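Local coordinates for protein interpain A (Prevotella intermedia, PDB 3BB7) that is a proenzyme fragment of a C10-family cysteine protease that probably cleaves peptide bonds after activation, at residues 33-38 with 277-282; 213-218 with 312-317; 239-244 with 249-254. The protein carries 1 engineered substitution. All coordinates share one frame; numbering follows the deposited sequence.

Overall arrangement
All three contacts bear on one long antiparallel sheet that runs from the pro-segment into the peptidase domain. Contact 1 joins strand 35-39 of the pro-segment to strand 280-283 of the peptidase. It is buried and apolar, and no hydrogen bond crosses it. Contact 2 is also buried and apolar; it packs helix 208-218 against strand 312-315 and the turn after it. Contact 3 is partly buried and mixes packing with hydrogen bonds where helix 234-246 leads into strand 251-255. Strands 251-255 and 312-315 are neighbours, so contacts 2 and 3 touch directly. V280 and G278 of contact 1 pack on V241 and F242 of contact 3. The centres of contacts 1 and 2 lie about 27 Å apart.

Contact 1: 33-38 with 277-282; sequences PELLGV and AGLVSV
L279 carries the peptidase side of this contact and meets L35 and V38 of the pro-segment. Ahead of it G278, with a positive phi of 88°, turns the backbone and leads into the strand. At L279 the torsions (chi1 -77°, chi2 69°) bring CD2 toward L35. This CD2 methyl makes the closest contacts. The nearest partner is L35, with L279 CD2 3.7 Å from L35 CD2, methyl to methyl. The two leucine side chains cross at about a right angle. V38 adds a looser contact, its CG1 4.4 Å from L279 CD2. Between them the same CD2 methyl passes over the backbone, 4.3 Å from L36 O and 4.4 Å from G37 CA. That backbone is a classic beta bulge, in which L36 and G37 both face V25 of the adjoining strand. Strands 35-39 and 280-283 belong to the same sheet but are not neighbours in it: strand 292-294 runs between them, and V38 pairs with Y293. L279 lies against Y293 and K295 as well, and joins the inhibitor-like pro-segment to the peptidase across that strand. Next in sequence, V280 packs on V241 of helix 234-246.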
loop_
_atom_site.group_PDB
_atom_site.type_symbol
_atom_site.label_atom_id
_atom_site.label_comp_id
_atom_site.label_asym_id
_atom_site.label_seq_id
_atom_site.Cartn_x
_atom_site.Cartn_y
_atom_site.Cartn_z
ATOM N N PRO A 33 -11.213 1.340 20.352
ATOM C CA PRO A 33 -10.422 0.212 20.861
ATOM C C PRO A 33 -9.020 0.699 21.194
ATOM O O PRO A 33 -8.503 1.589 20.508
ATOM C CB PRO A 33 -10.368 -0.754 19.682
ATOM C CG PRO A 33 -10.621 0.089 18.482
ATOM C CD PRO A 33 -11.498 1.227 18.905
ATOM N N GLU A 34 -8.405 0.129 22.230
ATOM C CA GLU A 34 -7.129 0.627 22.699
ATOM C C GLU A 34 -6.012 0.385 21.671
ATOM O O GLU A 34 -5.286 1.291 21.310
ATOM C CB GLU A 34 -6.773 -0.053 24.005
ATOM C CG GLU A 34 -5.542 0.561 24.650
ATOM C CD GLU A 34 -5.188 -0.021 25.998
ATOM O OE1 GLU A 34 -5.216 -1.270 26.184
ATOM O OE2 GLU A 34 -4.837 0.801 26.872
ATOM N N LEU A 35 -5.833 -0.848 21.232
ATOM C CA LEU A 35 -4.731 -1.098 20.317
ATOM C C LEU A 35 -5.164 -0.814 18.887
ATOM O O LEU A 35 -6.106 -1.447 18.378
ATOM C CB LEU A 35 -4.223 -2.529 20.451
ATOM C CG LEU A 35 -3.042 -2.681 19.482
ATOM C CD1 LEU A 35 -1.738 -2.775 20.178
ATOM C CD2 LEU A 35 -3.241 -3.787 18.489
ATOM N N LEU A 36 -4.459 0.113 18.243
ATOM C CA LEU A 36 -4.776 0.522 16.850
ATOM C C LEU A 36 -3.842 -0.129 15.840
ATOM O O LEU A 36 -4.215 -0.325 14.686
ATOM C CB LEU A 36 -4.702 2.043 16.722
ATOM C CG LEU A 36 -5.576 2.811 17.738
ATOM C CD1 LEU A 36 -5.255 4.290 17.693
ATOM C CD2 LEU A 36 -7.044 2.584 17.402
ATOM N N GLY A 37 -2.618 -0.429 16.264
ATOM C CA GLY A 37 -1.625 -1.018 15.379
ATOM C C GLY A 37 -0.472 -1.569 16.155
ATOM O O GLY A 37 -0.211 -1.174 17.297
ATOM N N VAL A 38 0.233 -2.492 15.544
ATOM C CA VAL A 38 1.339 -3.164 16.219
ATOM C C VAL A 38 2.344 -3.658 15.200
ATOM O O VAL A 38 1.962 -4.189 14.186
ATOM C CB VAL A 38 0.857 -4.318 17.168
ATOM C CG1 VAL A 38 -0.002 -5.358 16.434
ATOM C CG2 VAL A 38 2.051 -4.966 17.952
ATOM N N ALA A 277 -8.220 -10.764 15.463
ATOM C CA ALA A 277 -8.917 -9.604 15.933
ATOM C C ALA A 277 -9.262 -8.617 14.811
ATOM O O ALA A 277 -9.800 -7.543 15.075
ATOM C CB ALA A 277 -8.078 -8.935 16.991
ATOM N N GLY A 278 -8.991 -8.998 13.559
ATOM C CA GLY A 278 -9.417 -8.211 12.409
ATOM C C GLY A 278 -8.442 -7.123 11.980
ATOM O O GLY A 278 -8.717 -6.413 11.007
ATOM N N LEU A 279 -7.316 -6.948 12.693
ATOM C CA LEU A 279 -6.249 -6.062 12.146
ATOM C C LEU A 279 -5.689 -6.632 10.847
ATOM O O LEU A 279 -5.618 -7.857 10.668
ATOM C CB LEU A 279 -5.105 -5.876 13.151
ATOM C CG LEU A 279 -5.398 -4.909 14.300
ATOM C CD1 LEU A 279 -6.429 -5.473 15.244
ATOM C CD2 LEU A 279 -4.079 -4.605 15.004
ATOM N N VAL A 280 -5.298 -5.757 9.925
ATOM C CA VAL A 280 -4.754 -6.226 8.649
ATOM C C VAL A 280 -3.233 -6.071 8.616
ATOM O O VAL A 280 -2.685 -5.099 9.161
ATOM C CB VAL A 280 -5.424 -5.514 7.458
ATOM C CG1 VAL A 280 -6.889 -5.915 7.379
ATOM C CG2 VAL A 280 -5.277 -3.977 7.562
ATOM N N SER A 281 -2.548 -7.027 7.988
ATOM C CA SER A 281 -1.136 -6.914 7.739
ATOM C C SER A 281 -0.922 -5.946 6.602
ATOM O O SER A 281 -1.513 -6.104 5.523
ATOM C CB SER A 281 -0.571 -8.285 7.384
ATOM O OG SER A 281 0.821 -8.208 7.117
ATOM N N VAL A 282 -0.081 -4.946 6.837
ATOM C CA VAL A 282 0.156 -3.864 5.881
ATOM C C VAL A 282 1.639 -3.780 5.509
ATOM O O VAL A 282 2.523 -3.790 6.388
ATOM C CB VAL A 282 -0.263 -2.515 6.457
ATOM C CG1 VAL A 282 0.009 -1.373 5.471
ATOM C CG2 VAL A 282 -1.752 -2.506 6.862
#

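Contact 2: 213-218 with 312-317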
loop_
_atom_site.group_PDB
_atom_site.type_symbol
_atom_site.label_atom_id
_atom_site.label_comp_id
_atom_site.label_asym_id
_atom_site.label_seq_id
_atom_site.Cartn_x
_atom_site.Cartn_y
_atom_site.Cartn_z
ATOM N N ALA A 213 -7.320 -0.415 -14.650
ATOM C CA ALA A 213 -7.390 -0.456 -16.124
ATOM C C ALA A 213 -6.096 -0.936 -16.752
ATOM O O ALA A 213 -6.117 -1.736 -17.690
ATOM C CB ALA A 213 -7.812 0.899 -16.679
ATOM N N GLY A 214 -4.972 -0.482 -16.211
ATOM C CA GLY A 214 -3.683 -0.829 -16.771
ATOM C C GLY A 214 -3.336 -2.271 -16.436
ATOM O O GLY A 214 -2.640 -2.952 -17.197
ATOM N N LEU A 215 -3.744 -2.730 -15.251
ATOM C CA LEU A 215 -3.536 -4.122 -14.906
ATOM C C LEU A 215 -4.302 -5.043 -15.876
ATOM O O LEU A 215 -3.757 -6.076 -16.310
ATOM C CB LEU A 215 -3.941 -4.365 -13.446
ATOM C CG LEU A 215 -2.886 -3.923 -12.421
ATOM C CD1 LEU A 215 -3.515 -3.821 -11.012
ATOM C CD2 LEU A 215 -1.677 -4.853 -12.391
ATOM N N ARG A 216 -5.536 -4.678 -16.251
ATOM C CA ARG A 216 -6.280 -5.451 -17.279
ATOM C C ARG A 216 -5.557 -5.422 -18.610
ATOM O O ARG A 216 -5.395 -6.464 -19.282
ATOM C CB ARG A 216 -7.727 -4.926 -17.474
ATOM C CG ARG A 216 -8.634 -5.135 -16.249
ATOM C CD ARG A 216 -10.051 -4.642 -16.526
ATOM N NE ARG A 216 -10.198 -3.198 -16.633
ATOM C CZ ARG A 216 -10.556 -2.402 -15.634
ATOM N NH1 ARG A 216 -10.719 -2.893 -14.414
ATOM N NH2 ARG A 216 -10.734 -1.096 -15.851
ATOM N N THR A 217 -5.210 -4.203 -19.042
ATOM C CA THR A 217 -4.787 -3.978 -20.416
ATOM C C THR A 217 -3.351 -4.349 -20.709
ATOM O O THR A 217 -3.072 -4.987 -21.751
ATOM C CB THR A 217 -5.065 -2.533 -20.819
ATOM O OG1 THR A 217 -6.488 -2.371 -20.850
ATOM C CG2 THR A 217 -4.524 -2.202 -22.200
ATOM N N TYR A 218 -2.433 -3.906 -19.845
ATOM C CA TYR A 218 -1.004 -4.064 -20.099
ATOM C C TYR A 218 -0.421 -5.291 -19.418
ATOM O O TYR A 218 0.597 -5.807 -19.857
ATOM C CB TYR A 218 -0.236 -2.805 -19.678
ATOM C CG TYR A 218 -0.720 -1.583 -20.407
ATOM C CD1 TYR A 218 -1.330 -0.539 -19.735
ATOM C CD2 TYR A 218 -0.558 -1.472 -21.790
ATOM C CE1 TYR A 218 -1.799 0.573 -20.394
ATOM C CE2 TYR A 218 -0.974 -0.333 -22.471
ATOM C CZ TYR A 218 -1.627 0.680 -21.776
ATOM O OH TYR A 218 -2.096 1.793 -22.442
ATOM N N ASP A 312 -9.559 3.131 -1.567
ATOM C CA ASP A 312 -9.902 2.382 -2.753
ATOM C C ASP A 312 -9.124 1.080 -2.677
ATOM O O ASP A 312 -8.087 1.004 -2.000
ATOM C CB ASP A 312 -9.437 3.118 -4.018
ATOM C CG ASP A 312 -9.912 4.557 -4.082
ATOM O OD1 ASP A 312 -9.109 5.429 -4.495
ATOM O OD2 ASP A 312 -11.072 4.824 -3.710
ATOM N N MET A 313 -9.598 0.048 -3.359
ATOM C CA MET A 313 -8.794 -1.163 -3.487
ATOM C C MET A 313 -8.832 -1.626 -4.919
ATOM O O MET A 313 -9.809 -1.397 -5.646
ATOM C CB MET A 313 -9.227 -2.265 -2.502
ATOM C CG MET A 313 -10.379 -3.126 -2.907
ATOM S SD MET A 313 -10.620 -4.703 -1.997
ATOM C CE MET A 313 -11.040 -4.066 -0.373
ATOM N N VAL A 314 -7.786 -2.333 -5.315
ATOM C CA VAL A 314 -7.815 -3.050 -6.584
ATOM C C VAL A 314 -7.828 -4.506 -6.195
ATOM O O VAL A 314 -6.878 -4.980 -5.526
ATOM C CB VAL A 314 -6.622 -2.727 -7.491
ATOM C CG1 VAL A 314 -6.713 -3.583 -8.737
ATOM C CG2 VAL A 314 -6.619 -1.257 -7.852
ATOM N N ARG A 315 -8.906 -5.202 -6.566
ATOM C CA ARG A 315 -9.011 -6.632 -6.342
ATOM C C ARG A 315 -9.010 -7.330 -7.705
ATOM O O ARG A 315 -9.045 -6.663 -8.757
ATOM C CB ARG A 315 -10.253 -6.953 -5.496
ATOM C CG ARG A 315 -11.567 -6.715 -6.181
ATOM C CD ARG A 315 -12.741 -7.043 -5.244
ATOM N NE ARG A 315 -13.970 -6.602 -5.884
ATOM C CZ ARG A 315 -15.185 -6.839 -5.408
ATOM N NH1 ARG A 315 -15.330 -7.547 -4.289
ATOM N NH2 ARG A 315 -16.246 -6.358 -6.055
ATOM N N GLY A 316 -8.928 -8.662 -7.712
ATOM C CA GLY A 316 -8.937 -9.412 -8.967
ATOM C C GLY A 316 -7.561 -9.612 -9.572
ATOM O O GLY A 316 -7.452 -9.975 -10.725
ATOM N N VAL A 317 -6.506 -9.362 -8.795
ATOM C CA VAL A 317 -5.140 -9.548 -9.257
ATOM C C VAL A 317 -4.618 -10.854 -8.660
ATOM O O VAL A 317 -4.441 -10.995 -7.425
ATOM C CB VAL A 317 -4.243 -8.366 -8.854
ATOM C CG1 VAL A 317 -2.798 -8.590 -9.316
ATOM C CG2 VAL A 317 -4.794 -7.045 -9.468
#
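The contact is wholly apolar and rests on L215, V314 and V317. L215 sits on helix 208-218, and its side chain starts out toward the other segment. CG lies beside the backbone N (chi1 -79°) and the chain then extends (chi2 164°), which carries CD1 out to the two valines. L215 CD1 is 3.8 Å from V317 CG2. The same methyl is 3.9 Å from V314 CG1. One leucine branch thus serves both partners. The L215 and V317 side chains meet at about a right angle, while L215 and V314 pass at a slant. V314 uses the branch anti to its backbone N, and V317 the branch beside its own. L215 and V317 share further apolar neighbours. Both pack on F221 and on L125 of helix 116-128, the helix that begins at the engineered alanine replacing the predicted nucleophile. L215 also touches I252.

No hydrogen bond links the two segments. V314 pairs through its backbone with I252 of the neighbouring strand. G316, with a phi of 89°, turns the chain after the strand and precedes V317.

The polar side chains of the two segments find partners elsewhere: R315 forms a salt bridge with E225, and R216 NH1 bonds to A224 O.

With methyl groups alone in touch, the contact has no directional bond to fix it. Its hold comes from burial and shape, as expected where a helix packs on a sheet in a domain core.

Contact 3: 239-244 with 249-254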
loop_
_atom_site.group_PDB
_atom_site.type_symbol
_atom_site.label_atom_id
_atom_site.label_comp_id
_atom_site.label_asym_id
_atom_site.label_seq_id
_atom_site.Cartn_x
_atom_site.Cartn_y
_atom_site.Cartn_z
ATOM N N ASP A 239 -15.640 -7.800 4.880
ATOM C CA ASP A 239 -15.851 -9.152 4.320
ATOM C C ASP A 239 -15.117 -9.358 2.979
ATOM O O ASP A 239 -14.627 -10.467 2.711
ATOM C CB ASP A 239 -17.347 -9.449 4.208
ATOM C CG ASP A 239 -17.957 -9.874 5.557
ATOM O OD1 ASP A 239 -19.203 -9.984 5.630
ATOM O OD2 ASP A 239 -17.199 -10.096 6.555
ATOM N N ILE A 240 -15.021 -8.310 2.167
ATOM C CA ILE A 240 -14.231 -8.407 0.943
ATOM C C ILE A 240 -12.769 -8.653 1.306
ATOM O O ILE A 240 -12.113 -9.528 0.727
ATOM C CB ILE A 240 -14.362 -7.136 0.064
ATOM C CG1 ILE A 240 -15.796 -7.036 -0.459
ATOM C CG2 ILE A 240 -13.361 -7.178 -1.075
ATOM C CD1 ILE A 240 -16.102 -5.706 -1.106
ATOM N N VAL A 241 -12.233 -7.862 2.236
ATOM C CA VAL A 241 -10.850 -8.060 2.674
ATOM C C VAL A 241 -10.614 -9.490 3.185
ATOM O O VAL A 241 -9.670 -10.182 2.725
ATOM C CB VAL A 241 -10.444 -7.034 3.739
ATOM C CG1 VAL A 241 -9.023 -7.344 4.268
ATOM C CG2 VAL A 241 -10.499 -5.594 3.135
ATOM N N PHE A 242 -11.458 -9.967 4.097
ATOM C CA PHE A 242 -11.253 -11.330 4.630
ATOM C C PHE A 242 -11.374 -12.409 3.575
ATOM O O PHE A 242 -10.597 -13.366 3.563
ATOM C CB PHE A 242 -12.189 -11.635 5.790
ATOM C CG PHE A 242 -12.101 -10.663 6.939
ATOM C CD1 PHE A 242 -10.869 -10.147 7.377
ATOM C CD2 PHE A 242 -13.275 -10.285 7.596
ATOM C CE1 PHE A 242 -10.821 -9.253 8.471
ATOM C CE2 PHE A 242 -13.252 -9.408 8.683
ATOM C CZ PHE A 242 -12.025 -8.890 9.131
ATOM N N SER A 243 -12.360 -12.273 2.693
ATOM C CA SER A 243 -12.563 -13.256 1.645
ATOM C C SER A 243 -11.369 -13.300 0.673
ATOM O O SER A 243 -10.899 -14.406 0.274
ATOM C CB SER A 243 -13.913 -13.074 0.954
ATOM O OG SER A 243 -13.965 -11.873 0.224
ATOM N N GLU A 244 -10.860 -12.127 0.291
ATOM C CA GLU A 244 -9.772 -12.115 -0.665
ATOM C C GLU A 244 -8.502 -12.684 -0.026
ATOM O O GLU A 244 -7.783 -13.458 -0.633
ATOM C CB GLU A 244 -9.519 -10.704 -1.174
ATOM C CG GLU A 244 -10.580 -10.225 -2.112
ATOM C CD GLU A 244 -10.518 -10.851 -3.470
ATOM O OE1 GLU A 244 -9.514 -11.515 -3.826
ATOM O OE2 GLU A 244 -11.498 -10.650 -4.212
ATOM N N HIS A 249 -4.993 -13.770 -1.776
ATOM C CA HIS A 249 -4.870 -12.642 -2.689
ATOM C C HIS A 249 -4.558 -11.335 -1.978
ATOM O O HIS A 249 -5.473 -10.676 -1.462
ATOM C CB HIS A 249 -6.179 -12.426 -3.447
ATOM C CG HIS A 249 -6.655 -13.616 -4.221
ATOM N ND1 HIS A 249 -7.958 -13.720 -4.652
ATOM C CD2 HIS A 249 -6.017 -14.724 -4.666
ATOM C CE1 HIS A 249 -8.111 -14.853 -5.323
ATOM N NE2 HIS A 249 -6.947 -15.479 -5.353
ATOM N N PRO A 250 -3.278 -10.920 -1.965
ATOM C CA PRO A 250 -2.952 -9.624 -1.355
ATOM C C PRO A 250 -3.616 -8.529 -2.166
ATOM O O PRO A 250 -3.821 -8.693 -3.399
ATOM C CB PRO A 250 -1.438 -9.533 -1.487
ATOM C CG PRO A 250 -0.945 -10.928 -1.825
ATOM C CD PRO A 250 -2.102 -11.633 -2.498
ATOM N N LEU A 251 -3.973 -7.433 -1.493
ATOM C CA LEU A 251 -4.760 -6.345 -2.080
ATOM C C LEU A 251 -3.999 -5.035 -2.210
ATOM O O LEU A 251 -3.428 -4.573 -1.240
ATOM C CB LEU A 251 -6.019 -6.078 -1.248
ATOM C CG LEU A 251 -6.977 -7.276 -1.121
ATOM C CD1 LEU A 251 -8.046 -6.989 -0.105
ATOM C CD2 LEU A 251 -7.611 -7.563 -2.450
ATOM N N ILE A 252 -4.006 -4.441 -3.397
ATOM C CA ILE A 252 -3.487 -3.091 -3.582
ATOM C C ILE A 252 -4.539 -2.143 -2.994
ATOM O O ILE A 252 -5.735 -2.254 -3.323
ATOM C CB ILE A 252 -3.331 -2.823 -5.096
ATOM C CG1 ILE A 252 -2.336 -3.828 -5.713
ATOM C CG2 ILE A 252 -2.937 -1.360 -5.366
ATOM C CD1 ILE A 252 -2.379 -3.895 -7.243
ATOM N N TYR A 253 -4.139 -1.233 -2.102
ATOM C CA TYR A 253 -5.097 -0.426 -1.349
ATOM C C TYR A 253 -4.558 1.003 -1.248
ATOM O O TYR A 253 -3.361 1.204 -1.065
ATOM C CB TYR A 253 -5.203 -1.030 0.048
ATOM C CG TYR A 253 -6.414 -0.653 0.899
ATOM C CD1 TYR A 253 -7.473 -1.545 1.055
ATOM C CD2 TYR A 253 -6.499 0.592 1.534
ATOM C CE1 TYR A 253 -8.559 -1.240 1.854
ATOM C CE2 TYR A 253 -7.594 0.921 2.351
ATOM C CZ TYR A 253 -8.631 -0.000 2.498
ATOM O OH TYR A 253 -9.708 0.309 3.318
ATOM N N GLY A 254 -5.417 2.013 -1.351
ATOM C CA GLY A 254 -4.918 3.373 -1.191
ATOM C C GLY A 254 -5.892 4.385 -1.724
ATOM O O GLY A 254 -7.073 4.088 -1.943
#
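E244 and H249 bring the two segments closest, with their CA atoms 5.3 Å apart. The two residues flank the turn between helix 234-246 and strand 251-255. H249 N donates to E244 O at 3.0 Å, with an N-H...O angle of 150°. A second bond joins the same residues through their side chains. H249 ND1 gives its proton to E244 OE1 at 2.8 Å, and the oxygen lies in the plane of the imidazole, at its edge. The carboxylate and ring planes are 37° apart. The E244 chain is bent at chi2 (-74°), which folds the carboxylate back toward the histidine. This is a His-carboxylate hydrogen bond, and with the backbone bond it ties the last turns of the helix to the loop just before the strand in the peptidase domain. The carboxylate would be expected to favour a protonated imidazole. Apolar packing continues further along the chain, at L251. L251 CD2 lies 3.9 Å from E244 CB, and the two side chains cross at about a right angle. The other branch, L251 CD1, rests 4.1 Å from V241 CA on the helix. M313 of the adjoining strand 312-315 touches both V241 and L251.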